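AP205 bacteriophage COAT protein (Acinetobacter phage ap205, PDB 5FS4) builds the capsid of a small single-stranded RNA phage, probably from dimers in which a continuous beta sheet spans both subunits. Local coordinates at residues B[4-9]-B[22-27]; B[15-20]-B[29-34]; B[46-51]-B[84-89]; B[57-62]-B[77-82]; B[96-101]-B[127-132]. The protein carries 2 engineered substitutions. One frame throughout, in Å; residues are numbered along the deposited sequence.

Contact 1 (B[4-9]-B[22-27])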
# COMPACT_ATOMS: atom_id res chain seq x y z
N ALA B 4 -11.00 18.53 0.97
CA ALA B 4 -9.79 19.34 0.79
C ALA B 4 -8.64 18.77 1.59
O ALA B 4 -8.31 19.28 2.68
CB ALA B 4 -10.02 20.80 1.17
N ASN B 5 -8.00 17.75 1.01
CA ASN B 5 -6.88 17.09 1.66
C ASN B 5 -5.77 18.08 1.77
O ASN B 5 -5.55 18.83 0.80
CB ASN B 5 -6.43 15.87 0.85
CG ASN B 5 -7.39 14.73 1.00
OD1 ASN B 5 -7.19 13.82 1.83
ND2 ASN B 5 -8.48 14.79 0.26
N LYS B 6 -5.11 18.09 2.93
CA LYS B 6 -4.03 19.04 3.19
C LYS B 6 -2.78 18.75 2.38
O LYS B 6 -2.36 17.58 2.32
CB LYS B 6 -3.67 19.09 4.67
CG LYS B 6 -4.78 19.58 5.58
CD LYS B 6 -4.37 19.53 7.03
CE LYS B 6 -4.94 20.64 7.88
NZ LYS B 6 -4.53 20.47 9.32
N PRO B 7 -2.20 19.79 1.74
CA PRO B 7 -1.01 19.58 0.94
C PRO B 7 0.21 19.36 1.84
O PRO B 7 0.32 19.92 2.92
CB PRO B 7 -0.90 20.88 0.15
CG PRO B 7 -1.49 21.90 1.04
CD PRO B 7 -2.68 21.19 1.61
N MET B 8 1.16 18.54 1.35
CA MET B 8 2.35 18.18 2.07
C MET B 8 3.51 18.74 1.29
O MET B 8 3.38 18.87 0.09
CB MET B 8 2.38 16.65 2.22
CG MET B 8 1.23 16.09 3.08
SD MET B 8 1.18 14.29 3.26
CE MET B 8 2.50 14.34 4.36
N GLN B 9 4.56 19.20 1.95
CA GLN B 9 5.75 19.82 1.31
C GLN B 9 7.01 18.93 1.43
O GLN B 9 7.21 18.28 2.46
CB GLN B 9 6.09 21.18 1.98
CG GLN B 9 4.98 22.23 1.91
CD GLN B 9 4.51 22.54 0.49
OE1 GLN B 9 5.28 22.40 -0.47
NE2 GLN B 9 3.22 22.96 0.34
N ASP B 22 3.44 17.22 6.39
CA ASP B 22 2.32 18.14 6.47
C ASP B 22 2.78 19.29 7.32
O ASP B 22 3.17 19.06 8.47
CB ASP B 22 1.16 17.44 7.09
CG ASP B 22 -0.06 18.38 7.39
OD1 ASP B 22 -0.05 19.65 7.22
OD2 ASP B 22 -1.05 17.79 7.76
N PRO B 23 2.78 20.52 6.78
CA PRO B 23 3.39 21.56 7.65
C PRO B 23 2.64 21.92 8.89
O PRO B 23 3.21 22.55 9.78
CB PRO B 23 3.46 22.80 6.77
CG PRO B 23 2.87 22.46 5.45
CD PRO B 23 2.45 21.03 5.44
N THR B 24 1.39 21.52 8.94
CA THR B 24 0.58 21.69 10.11
C THR B 24 0.65 20.49 11.03
O THR B 24 0.02 20.55 12.07
CB THR B 24 -0.91 21.97 9.72
OG1 THR B 24 -1.64 20.75 9.38
CG2 THR B 24 -1.00 22.93 8.55
N ARG B 25 1.31 19.38 10.62
CA ARG B 25 1.39 18.18 11.47
C ARG B 25 2.59 17.39 10.97
O ARG B 25 2.48 16.45 10.10
CB ARG B 25 0.10 17.33 11.50
CG ARG B 25 0.18 16.12 12.42
CD ARG B 25 -1.18 15.42 12.55
NE ARG B 25 -1.18 14.34 13.54
CZ ARG B 25 -1.50 14.48 14.82
NH1 ARG B 25 -1.79 15.70 15.33
NH2 ARG B 25 -1.49 13.43 15.64
N LEU B 26 3.74 17.85 11.45
CA LEU B 26 5.02 17.47 10.85
C LEU B 26 5.29 16.00 10.95
O LEU B 26 6.04 15.47 10.13
CB LEU B 26 6.13 18.29 11.44
CG LEU B 26 6.04 19.76 10.97
CD1 LEU B 26 6.78 20.66 11.95
CD2 LEU B 26 6.53 19.93 9.51
N SER B 27 4.65 15.31 11.90
CA SER B 27 4.77 13.84 12.03
C SER B 27 4.04 13.03 10.93
O SER B 27 4.25 11.84 10.82
CB SER B 27 4.27 13.36 13.41
OG SER B 27 2.92 13.65 13.65
O HOH W 1 -3.40 17.93 9.92
O HOH W 2 -0.92 21.09 5.15
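The flat group at the centre of this contact is the Asp22 carboxylate, and both of its Thr24 donors come from out of its plane. Thr24 N is 51° above the plane and Thr24 OG1 37° above it. Each lies 2.9 Å from Asp22 OD1. The bond from Thr24 N makes an Asx turn, set inside a type I beta turn from Asp22 to Arg25 that leads from strand 17-22 toward strand 28-38. With CG anti to its backbone N (chi1 173°), Asp22 carries its carboxylate forward, toward the backbone that follows, where Thr24 meets OD1.

Strand 5-14 packs beside this corner. Pro23 CD packs 3.5 Å from Pro7 O, and the methyl of Met8, CE, reaches Asp22 N at 3.6 Å. Along the same edge, Asn5 pairs with a strand of the second subunit, so the corner sits beside the dimer interface. Water 2 donates to both Pro7 O and Asp22 OD1, adding a third donor to that oxygen, while water 1 joins Lys6 to Asp22 OD2. The Lys6 chain crosses Thr24 obliquely and Lys6 NZ donates to Thr24 OG1 at 2.9 Å, so this hydroxyl accepts from lysine while donating to Asp22 OD1.

Contact 2 (B[15-20]-B[29-34])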
# COMPACT_ATOMS: atom_id res chain seq x y z
N ALA B 15 18.29 13.33 -5.24
CA ALA B 15 17.85 12.71 -6.55
C ALA B 15 17.00 11.40 -6.47
O ALA B 15 16.23 11.06 -7.40
CB ALA B 15 19.02 12.39 -7.41
N ASN B 16 17.20 10.62 -5.42
CA ASN B 16 16.55 9.33 -5.36
C ASN B 16 15.52 9.22 -4.31
O ASN B 16 14.81 8.26 -4.32
CB ASN B 16 17.58 8.22 -5.30
CG ASN B 16 18.36 8.12 -6.59
OD1 ASN B 16 19.55 8.46 -6.65
ND2 ASN B 16 17.69 7.68 -7.65
N LYS B 17 15.39 10.22 -3.45
CA LYS B 17 14.47 10.15 -2.30
C LYS B 17 13.96 11.53 -1.89
O LYS B 17 14.76 12.44 -1.58
CB LYS B 17 15.13 9.52 -1.09
CG LYS B 17 14.12 9.28 -0.02
CD LYS B 17 14.67 8.57 1.20
CE LYS B 17 13.50 8.24 2.10
NZ LYS B 17 13.95 7.71 3.39
N ILE B 18 12.63 11.67 -1.92
CA ILE B 18 11.97 12.83 -1.32
C ILE B 18 11.10 12.41 -0.14
O ILE B 18 10.37 11.42 -0.20
CB ILE B 18 11.12 13.65 -2.35
CG1 ILE B 18 12.04 14.16 -3.47
CG2 ILE B 18 10.43 14.79 -1.65
CD1 ILE B 18 11.34 14.70 -4.72
N VAL B 19 11.18 13.20 0.93
CA VAL B 19 10.20 13.08 2.06
C VAL B 19 9.29 14.31 2.12
O VAL B 19 9.80 15.45 2.30
CB VAL B 19 10.89 12.94 3.44
CG1 VAL B 19 9.86 12.70 4.53
CG2 VAL B 19 11.94 11.82 3.42
N TRP B 20 7.99 14.10 2.07
CA TRP B 20 6.99 15.17 2.14
C TRP B 20 6.41 15.09 3.56
O TRP B 20 6.29 14.00 4.15
CB TRP B 20 5.86 14.96 1.11
CG TRP B 20 6.11 15.32 -0.27
CD1 TRP B 20 5.81 16.50 -0.87
CD2 TRP B 20 6.62 14.46 -1.31
NE1 TRP B 20 6.12 16.45 -2.20
CE2 TRP B 20 6.65 15.22 -2.50
CE3 TRP B 20 7.09 13.12 -1.33
CZ2 TRP B 20 7.16 14.73 -3.69
CZ3 TRP B 20 7.57 12.61 -2.52
CH2 TRP B 20 7.60 13.41 -3.70
N THR B 29 4.03 11.95 7.31
CA THR B 29 5.06 11.95 6.26
C THR B 29 4.64 11.00 5.15
O THR B 29 3.90 10.06 5.38
CB THR B 29 6.48 11.57 6.75
OG1 THR B 29 6.46 10.27 7.36
CG2 THR B 29 6.96 12.51 7.74
N PHE B 30 5.06 11.32 3.94
CA PHE B 30 4.98 10.42 2.80
C PHE B 30 6.34 10.49 2.13
O PHE B 30 6.74 11.59 1.71
CB PHE B 30 3.93 10.85 1.79
CG PHE B 30 3.89 9.96 0.59
CD1 PHE B 30 3.39 8.65 0.74
CD2 PHE B 30 4.43 10.39 -0.64
CE1 PHE B 30 3.33 7.78 -0.33
CE2 PHE B 30 4.41 9.49 -1.73
CZ PHE B 30 3.85 8.22 -1.56
N SER B 31 7.02 9.35 1.97
CA SER B 31 8.33 9.37 1.33
C SER B 31 8.36 8.48 0.10
O SER B 31 7.72 7.45 0.06
CB SER B 31 9.38 9.00 2.36
OG SER B 31 9.36 7.62 2.56
N ALA B 32 9.13 8.87 -0.91
CA ALA B 32 9.27 8.08 -2.15
C ALA B 32 10.79 7.91 -2.41
O ALA B 32 11.53 8.89 -2.46
CB ALA B 32 8.56 8.81 -3.33
N SER B 33 11.24 6.67 -2.51
CA SER B 33 12.67 6.38 -2.66
C SER B 33 12.79 5.45 -3.86
O SER B 33 12.18 4.38 -3.85
CB SER B 33 13.16 5.67 -1.42
OG SER B 33 14.54 5.38 -1.60
N LEU B 34 13.54 5.83 -4.87
CA LEU B 34 13.58 5.04 -6.12
C LEU B 34 15.00 4.56 -6.47
O LEU B 34 15.95 5.33 -6.39
CB LEU B 34 13.10 5.89 -7.28
CG LEU B 34 11.82 6.73 -7.16
CD1 LEU B 34 11.52 7.37 -8.48
CD2 LEU B 34 10.67 5.83 -6.75
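Strands 17-20 and 29-34 run antiparallel, their axes 171° apart in direction and 4.6 Å apart at closest approach, with Ile18-Ala32 and Trp20-Phe30 as hydrogen-bonded pairs and Lys17-Ser33 and Val19-Ser31 as non-hydrogen-bonded pairs. Most of the bonds are close to straight: Trp20 N to Phe30 O is 2.8 Å with an N-H...O angle of 168°. Ile18 N to Ala32 O is more bent, at 147°. At the far end Leu34 N donates to Asn16 O, and Asn16 ND2 adds a weak bond to Leu34 O.

Ile18, Trp20, Phe30 and Ala32 share one face. Trp20 has its CG anti to the carbonyl carbon, and its side chain lies alongside that of Phe30, pointing the same way. Contact is made by the edge of the six-membered ring: Trp20 CE3 is 3.9 Å from Phe30 CD2, and Trp20 CZ3 is 4.0 Å from Ala32 CB. Phe30 O lies in the indole plane at the same edge, 3.4 Å from Trp20 CE3. One face of the indole is covered by Ile18 CG2, which sits 3.5 Å above the plane, toward the rim. The second subunit packs on this layer too, through Ile126 on Trp20, Asn105 on Phe30 and Leu109 on Ala32.

The face with Lys17, Val19, Ser31 and Ser33 is more polar. There the extended Lys17 chain lays CG 4.0 Å from Ser33 CB and carries CE on toward Ser31, while the Val19 branches CG1 and CG2 touch Thr29 and Ser31 respectively. Strands 17-22 and 28-38 follow each other in the chain and pair antiparallel, making a beta hairpin of the coat-protein sheet with its Trp20 face turned to the second subunit.

Contact 3 (B[46-51]-B[84-89])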
# COMPACT_ATOMS: atom_id res chain seq x y z
N LEU B 46 17.57 -5.57 -19.00
CA LEU B 46 16.49 -4.66 -18.58
C LEU B 46 17.03 -3.58 -17.65
O LEU B 46 18.07 -3.77 -17.02
CB LEU B 46 15.41 -5.45 -17.84
CG LEU B 46 14.73 -6.49 -18.74
CD1 LEU B 46 13.65 -7.27 -18.01
CD2 LEU B 46 14.12 -5.85 -19.99
N ASN B 47 16.29 -2.47 -17.55
CA ASN B 47 16.53 -1.44 -16.53
C ASN B 47 15.53 -1.52 -15.37
O ASN B 47 14.41 -0.99 -15.44
CB ASN B 47 16.45 -0.07 -17.20
CG ASN B 47 17.59 0.17 -18.13
OD1 ASN B 47 17.43 0.03 -19.32
ND2 ASN B 47 18.74 0.48 -17.60
N ASN B 48 15.90 -2.19 -14.29
CA ASN B 48 14.93 -2.45 -13.23
C ASN B 48 14.72 -1.18 -12.41
O ASN B 48 15.68 -0.39 -12.16
CB ASN B 48 15.32 -3.58 -12.29
CG ASN B 48 14.14 -4.02 -11.43
OD1 ASN B 48 13.18 -4.69 -11.93
ND2 ASN B 48 14.13 -3.61 -10.16
N VAL B 49 13.49 -0.97 -11.98
CA VAL B 49 13.24 0.12 -11.07
C VAL B 49 12.55 -0.46 -9.86
O VAL B 49 11.57 -1.17 -9.99
CB VAL B 49 12.36 1.21 -11.73
CG1 VAL B 49 12.09 2.33 -10.72
CG2 VAL B 49 13.01 1.80 -12.98
N SER B 50 13.05 -0.14 -8.66
CA SER B 50 12.37 -0.47 -7.43
C SER B 50 12.05 0.86 -6.75
O SER B 50 12.98 1.71 -6.48
CB SER B 50 13.30 -1.30 -6.54
OG SER B 50 12.65 -1.70 -5.36
N GLY B 51 10.75 1.10 -6.56
CA GLY B 51 10.28 2.27 -5.85
C GLY B 51 9.61 1.94 -4.55
O GLY B 51 8.72 1.10 -4.50
N VAL B 84 6.14 -1.32 -2.19
CA VAL B 84 7.38 -1.38 -2.96
C VAL B 84 7.01 -1.98 -4.30
O VAL B 84 6.44 -3.10 -4.32
CB VAL B 84 8.51 -2.27 -2.36
CG1 VAL B 84 9.73 -2.20 -3.30
CG2 VAL B 84 8.88 -1.77 -0.99
N ILE B 85 7.23 -1.20 -5.36
CA ILE B 85 6.94 -1.63 -6.71
C ILE B 85 8.24 -1.91 -7.45
O ILE B 85 9.11 -1.01 -7.55
CB ILE B 85 6.20 -0.55 -7.45
CG1 ILE B 85 4.87 -0.25 -6.73
CG2 ILE B 85 6.01 -0.92 -8.90
CD1 ILE B 85 4.04 0.83 -7.37
N SER B 86 8.40 -3.14 -7.97
CA SER B 86 9.68 -3.55 -8.60
C SER B 86 9.37 -4.10 -9.98
O SER B 86 8.61 -5.04 -10.08
CB SER B 86 10.40 -4.62 -7.76
OG SER B 86 11.69 -4.96 -8.31
N GLY B 87 9.91 -3.49 -11.04
CA GLY B 87 9.78 -4.04 -12.42
C GLY B 87 10.59 -3.21 -13.40
O GLY B 87 10.95 -2.12 -13.12
N SER B 88 10.90 -3.77 -14.56
CA SER B 88 11.72 -3.04 -15.56
C SER B 88 10.93 -1.84 -16.08
O SER B 88 9.69 -1.87 -16.20
CB SER B 88 12.10 -3.98 -16.72
OG SER B 88 10.94 -4.22 -17.52
N ALA B 89 11.64 -0.78 -16.39
CA ALA B 89 11.02 0.37 -17.09
C ALA B 89 10.44 -0.03 -18.47
O ALA B 89 9.48 0.59 -18.96
CB ALA B 89 12.05 1.48 -17.21
O HOH W 3 11.84 -6.78 -10.28
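Two neighbouring strands of the antiparallel coat-protein sheet meet here, the start of strand 47-60 and the end of strand 76-88, the latter being an outermost strand within the chain. Their segment directions differ by 171°. Val49-Gly87 and Gly51-Ile85 form the hydrogen-bonded pairs. In the second, Gly51 N reaches Ile85 O at 2.8 Å with the donor in the carbonyl plane. In the first, Val49 N meets Gly87 O at 3.0 Å from well above that plane, 45° out of it. The last bond, Ala89 N to Asn47 O, carries the pairing to the end of the strand.

Asn48 shapes the polar face. Its CG is anti to the backbone N (chi1 -166°), which sends the amide along the neighbouring strand: Asn48 OD1 comes to 3.3 Å from Gly87 C, and Asn48 ND2 makes a weak bond to Ser86 OG. Water 3 bridges the two side chains, donating to Asn48 OD1 and accepting from Ser86 OG at 2.7 Å. The serine hydroxyl therefore accepts a weak hydrogen bond from the amide and donates one to the water.

Because Val84, Ile85 and Ser86 also pair with a strand of the second subunit, the sheet runs on across the dimer interface from this edge. Gly87 and Gly51 present only backbone to the face that bears Val49 and Ile85, where Phe110 of the second subunit packs on Ile85. At the strand end, Leu46 CB rests 3.8 Å from Ser88 CB, while Ser88 OG is hydrogen-bonded to Glu77 of the second subunit.

Contact 4 (B[57-62]-B[77-82])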
# COMPACT_ATOMS: atom_id res chain seq x y z
N TYR B 57 1.47 8.08 9.82
CA TYR B 57 0.61 8.97 10.65
C TYR B 57 0.72 8.55 12.09
O TYR B 57 0.69 7.33 12.41
CB TYR B 57 -0.87 8.94 10.14
CG TYR B 57 -1.74 10.13 10.59
CD1 TYR B 57 -2.27 10.20 11.87
CD2 TYR B 57 -2.00 11.21 9.71
CE1 TYR B 57 -3.03 11.30 12.26
CE2 TYR B 57 -2.73 12.30 10.10
CZ TYR B 57 -3.26 12.34 11.36
OH TYR B 57 -3.99 13.43 11.75
N LYS B 58 0.79 9.55 12.96
CA LYS B 58 0.75 9.39 14.39
C LYS B 58 -0.65 9.64 14.88
O LYS B 58 -1.10 10.78 15.02
CB LYS B 58 1.77 10.30 15.07
CG LYS B 58 3.20 10.03 14.59
CD LYS B 58 3.59 8.53 14.72
CE LYS B 58 4.80 8.33 15.62
NZ LYS B 58 6.01 8.77 14.83
N ARG B 59 -1.31 8.53 15.18
CA ARG B 59 -2.73 8.53 15.46
C ARG B 59 -3.03 8.27 16.92
O ARG B 59 -2.67 7.22 17.43
CB ARG B 59 -3.37 7.43 14.60
CG ARG B 59 -4.90 7.31 14.64
CD ARG B 59 -5.64 8.42 13.93
NE ARG B 59 -5.29 8.50 12.54
CZ ARG B 59 -5.62 9.49 11.73
NH1 ARG B 59 -6.36 10.49 12.17
NH2 ARG B 59 -5.19 9.48 10.48
N PRO B 60 -3.73 9.20 17.60
CA PRO B 60 -4.16 9.00 18.98
C PRO B 60 -4.86 7.66 19.16
O PRO B 60 -5.74 7.30 18.38
CB PRO B 60 -5.13 10.19 19.24
CG PRO B 60 -4.78 11.20 18.22
CD PRO B 60 -4.38 10.41 17.02
N ALA B 61 -4.45 6.91 20.17
CA ALA B 61 -5.21 5.76 20.56
C ALA B 61 -6.61 6.23 20.99
O ALA B 61 -6.74 7.37 21.45
CB ALA B 61 -4.52 5.04 21.71
N PRO B 62 -7.66 5.37 20.88
CA PRO B 62 -8.99 5.76 21.33
C PRO B 62 -9.05 6.03 22.84
O PRO B 62 -8.33 5.39 23.58
CB PRO B 62 -9.86 4.53 20.96
CG PRO B 62 -9.09 3.84 19.89
CD PRO B 62 -7.67 4.04 20.24
N GLU B 77 -0.20 6.09 18.37
CA GLU B 77 0.33 4.94 17.65
C GLU B 77 0.91 5.38 16.36
O GLU B 77 0.69 6.49 15.92
CB GLU B 77 -0.78 3.88 17.40
CG GLU B 77 -1.89 4.25 16.41
CD GLU B 77 -2.60 3.02 15.86
OE1 GLU B 77 -1.95 1.97 15.69
OE2 GLU B 77 -3.84 3.11 15.57
N ASN B 78 1.66 4.49 15.75
CA ASN B 78 2.20 4.73 14.43
C ASN B 78 1.40 3.89 13.39
O ASN B 78 1.41 2.69 13.44
CB ASN B 78 3.70 4.40 14.43
CG ASN B 78 4.34 4.63 13.09
OD1 ASN B 78 3.71 4.37 12.04
ND2 ASN B 78 5.51 5.22 13.09
N GLN B 79 0.65 4.58 12.53
CA GLN B 79 -0.03 3.97 11.40
C GLN B 79 0.92 4.07 10.22
O GLN B 79 1.19 5.17 9.75
CB GLN B 79 -1.33 4.75 11.08
CG GLN B 79 -2.44 4.52 12.12
CD GLN B 79 -3.73 5.21 11.78
OE1 GLN B 79 -3.73 6.38 11.33
NE2 GLN B 79 -4.86 4.54 12.06
N SER B 80 1.39 2.91 9.72
CA SER B 80 2.37 2.91 8.59
C SER B 80 1.89 2.06 7.46
O SER B 80 1.35 0.99 7.69
CB SER B 80 3.76 2.44 9.00
OG SER B 80 4.44 3.48 9.71
N ILE B 81 2.08 2.59 6.25
CA ILE B 81 1.82 1.85 5.01
C ILE B 81 3.01 1.98 4.09
O ILE B 81 3.41 3.11 3.75
CB ILE B 81 0.51 2.29 4.30
CG1 ILE B 81 -0.68 2.25 5.29
CG2 ILE B 81 0.33 1.42 3.05
CD1 ILE B 81 -2.02 2.61 4.69
N ARG B 82 3.54 0.82 3.66
CA ARG B 82 4.69 0.79 2.76
C ARG B 82 4.32 0.02 1.49
O ARG B 82 3.86 -1.08 1.58
CB ARG B 82 5.92 0.13 3.45
CG ARG B 82 7.08 0.06 2.49
CD ARG B 82 8.29 -0.57 3.08
NE ARG B 82 8.04 -1.97 3.37
CZ ARG B 82 8.53 -2.62 4.44
NH1 ARG B 82 9.23 -2.01 5.40
NH2 ARG B 82 8.27 -3.90 4.57
O HOH W 4 6.81 5.73 15.71
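Arg59 is folded back over Tyr57 and across Gln79, and these three side chains share one face of an antiparallel pair in the coat-protein sheet, strands 57-60 and 77-82. The pairing is strongly twisted, with 136° between the segment directions. Tyr57-Gln79 and Arg59-Glu77 are hydrogen-bonded pairs on either side of the Lys58-Asn78 pair; Gln79 N to Tyr57 O is 2.8 Å.

Arg59 leaves the backbone with CG anti to N, then bends at chi2 (72°) and chi3, which brings its guanidinium over the Tyr57 ring. Arg59 NH2 stands 3.2 Å above the ring plane, over its centre. The edge of the same guanidinium meets the Gln79 amide: Arg59 NE donates to Gln79 OE1 at 2.9 Å in a nearly straight bond, with the oxygen in the guanidinium plane. The two flat groups are turned 65° apart, so NE approaches from above the amide carbonyl plane. One arginine thus has a ring under its face and an amide at its edge, which limits its rotation.

The outer ends reach the second subunit. Arg59 NH2 makes a salt bridge with Glu98 of that chain, Tyr57 OH bonds its Asp130, and Glu77 OE2 bonds its Ser88 and Asn91. Glu77 CG, in the crowded position between backbone N and carbonyl, lies 3.2 Å from Arg59 O.

On the other face Lys58 crosses Asn78 obliquely. Water 4 accepts from Asn78 ND2 at 3.0 Å and weakly from Lys58 NZ, while Ser80 OG donates to Asn78 OD1 at 2.6 Å, on a lone pair in the amide plane.

Contact 5 (B[96-101]-B[127-132])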
# COMPACT_ATOMS: atom_id res chain seq x y z
N LYS B 96 2.00 -0.81 -14.43
CA LYS B 96 0.85 0.03 -14.03
C LYS B 96 -0.51 -0.72 -13.92
O LYS B 96 -1.32 -0.48 -12.99
CB LYS B 96 0.71 1.26 -14.95
CG LYS B 96 1.89 2.23 -14.90
CD LYS B 96 1.83 3.27 -16.01
CE LYS B 96 2.74 4.42 -15.64
NZ LYS B 96 3.01 5.39 -16.71
N ALA B 97 -0.76 -1.63 -14.85
CA ALA B 97 -1.93 -2.50 -14.79
C ALA B 97 -1.89 -3.41 -13.56
O ALA B 97 -2.93 -3.66 -12.96
CB ALA B 97 -1.98 -3.34 -16.04
N GLU B 98 -0.72 -3.90 -13.20
CA GLU B 98 -0.51 -4.69 -11.99
C GLU B 98 -0.79 -3.85 -10.72
O GLU B 98 -1.39 -4.33 -9.75
CB GLU B 98 0.92 -5.25 -11.92
CG GLU B 98 1.21 -6.36 -12.91
CD GLU B 98 0.21 -7.50 -12.79
OE1 GLU B 98 -0.00 -7.99 -11.70
OE2 GLU B 98 -0.39 -7.94 -13.80
N TRP B 99 -0.34 -2.61 -10.72
CA TRP B 99 -0.69 -1.68 -9.63
C TRP B 99 -2.19 -1.50 -9.54
O TRP B 99 -2.75 -1.58 -8.44
CB TRP B 99 0.07 -0.33 -9.79
CG TRP B 99 -0.32 0.76 -8.81
CD1 TRP B 99 -0.78 2.00 -9.16
CD2 TRP B 99 -0.26 0.75 -7.36
NE1 TRP B 99 -1.00 2.75 -8.03
CE2 TRP B 99 -0.74 2.00 -6.92
CE3 TRP B 99 0.07 -0.21 -6.39
CZ2 TRP B 99 -0.83 2.34 -5.53
CZ3 TRP B 99 -0.03 0.11 -5.07
CH2 TRP B 99 -0.46 1.39 -4.65
N GLU B 100 -2.91 -1.29 -10.65
CA GLU B 100 -4.40 -1.16 -10.51
C GLU B 100 -5.02 -2.42 -9.88
O GLU B 100 -5.90 -2.37 -8.96
CB GLU B 100 -5.09 -0.74 -11.84
CG GLU B 100 -4.59 0.60 -12.42
CD GLU B 100 -4.70 1.75 -11.43
OE1 GLU B 100 -5.81 1.85 -10.86
OE2 GLU B 100 -3.72 2.52 -11.21
N THR B 101 -4.50 -3.56 -10.32
CA THR B 101 -5.06 -4.84 -9.86
C THR B 101 -4.73 -5.13 -8.41
O THR B 101 -5.58 -5.63 -7.67
CB THR B 101 -4.62 -5.99 -10.77
OG1 THR B 101 -5.05 -5.69 -12.12
CG2 THR B 101 -5.22 -7.30 -10.35
N VAL B 127 -8.52 -11.33 -8.26
CA VAL B 127 -8.42 -11.39 -9.69
C VAL B 127 -7.04 -11.04 -10.21
O VAL B 127 -6.32 -10.29 -9.56
CB VAL B 127 -9.46 -10.45 -10.35
CG1 VAL B 127 -10.87 -10.86 -9.92
CG2 VAL B 127 -9.19 -8.98 -10.05
N SER B 128 -6.72 -11.57 -11.39
CA SER B 128 -5.52 -11.18 -12.12
C SER B 128 -5.77 -9.92 -12.90
O SER B 128 -6.88 -9.53 -13.11
CB SER B 128 -5.13 -12.31 -13.07
OG SER B 128 -4.02 -11.96 -13.92
N SER B 129 -4.70 -9.29 -13.34
CA SER B 129 -4.77 -8.14 -14.24
C SER B 129 -5.15 -8.61 -15.67
O SER B 129 -5.56 -7.80 -16.52
CB SER B 129 -3.45 -7.46 -14.28
OG SER B 129 -2.44 -8.38 -14.69
N ASP B 130 -4.93 -9.90 -15.95
CA ASP B 130 -5.33 -10.47 -17.23
C ASP B 130 -6.83 -10.57 -17.30
O ASP B 130 -7.53 -10.72 -16.29
CB ASP B 130 -4.71 -11.87 -17.46
CG ASP B 130 -3.25 -11.83 -17.80
OD1 ASP B 130 -2.75 -10.84 -18.37
OD2 ASP B 130 -2.60 -12.86 -17.56
N THR B 131 -7.33 -10.49 -18.51
CA THR B 131 -8.78 -10.57 -18.72
C THR B 131 -9.13 -11.87 -19.44
O THR B 131 -8.26 -12.62 -19.89
CB THR B 131 -9.30 -9.31 -19.43
OG1 THR B 131 -8.47 -8.99 -20.55
CG2 THR B 131 -9.29 -8.13 -18.45
N THR B 132 -10.41 -12.19 -19.48
CA THR B 132 -10.86 -13.49 -19.96
C THR B 132 -11.29 -13.26 -21.40
O THR B 132 -11.02 -14.07 -22.29
CB THR B 132 -12.05 -14.00 -19.14
OG1 THR B 132 -13.13 -13.07 -19.30
CG2 THR B 132 -11.72 -14.10 -17.60
O HOH W 5 -2.00 -9.81 -11.78
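An ST turn near the C-terminus packs against helix 92-111 in this contact. The turn is closed by Asp130 N, which donates to Ser128 OG at 3.0 Å with an N-H...O angle of 165°. It places Ser129, whose CB points toward the helix, against Thr101 and Glu98, about one turn apart on the helical surface.

Thr101 supplies most of the helix side. Its CG2 is anti to the backbone N and its OG1 anti to the carbonyl carbon (chi1 -58°), so the two branches part. CG2 extends to Val127 O at 3.3 Å, an oxygen that already accepts from Asn105 ND2 of the same helix. OG1 turns back along the helix and donates to Ala97 O at 3.1 Å, meeting Ser129 CB at 3.2 Å on the way. Ala97 O also accepts from Thr101 N, so it is held by a main-chain and a side-chain donor from one residue.

Glu98 bends at chi2 and swings its carboxylate toward the turn. Water 5 bridges the two segments, donating to Glu98 OE1 at 2.7 Å and accepting from Ser129 N at 3.2 Å. The surroundings belong to the dimer: Asp130 OD2 is hydrogen-bonded to Tyr57 OH of the second subunit, Val127 and Thr131 pair with a strand of that chain, and Arg59 of that chain forms a long, weak ion pair with Glu98 OE2.

The contact is thus close packing of Thr101 on Ser129 and Val127, supplemented by the water 5 bridge. The nearby arginine of the second subunit may favour the charged form of Glu98.

Contacts 2 to 4 pair strands of one five-stranded antiparallel sheet, whose strand order follows the chain; contact 1 packs its first strand on the turn between strands 17-22 and 28-38, and contact 5 joins helix 92-111 to the C-terminal tail. Contacts 1 and 2 alternate their segments along the sequence and touch through Met8 and Trp20, with centres 15 Å apart. Contacts 3 and 4 use the same two strands, 47-60 and 76-88, with contact 4 nested inside the loop closed by contact 3 and their centres 29 Å apart. Contact 5 touches contact 3 through Ile85 and Trp99 but lies 32 Å, centre to centre, from contact 1. All five reach the second subunit, consistent with an extensive dimer interface.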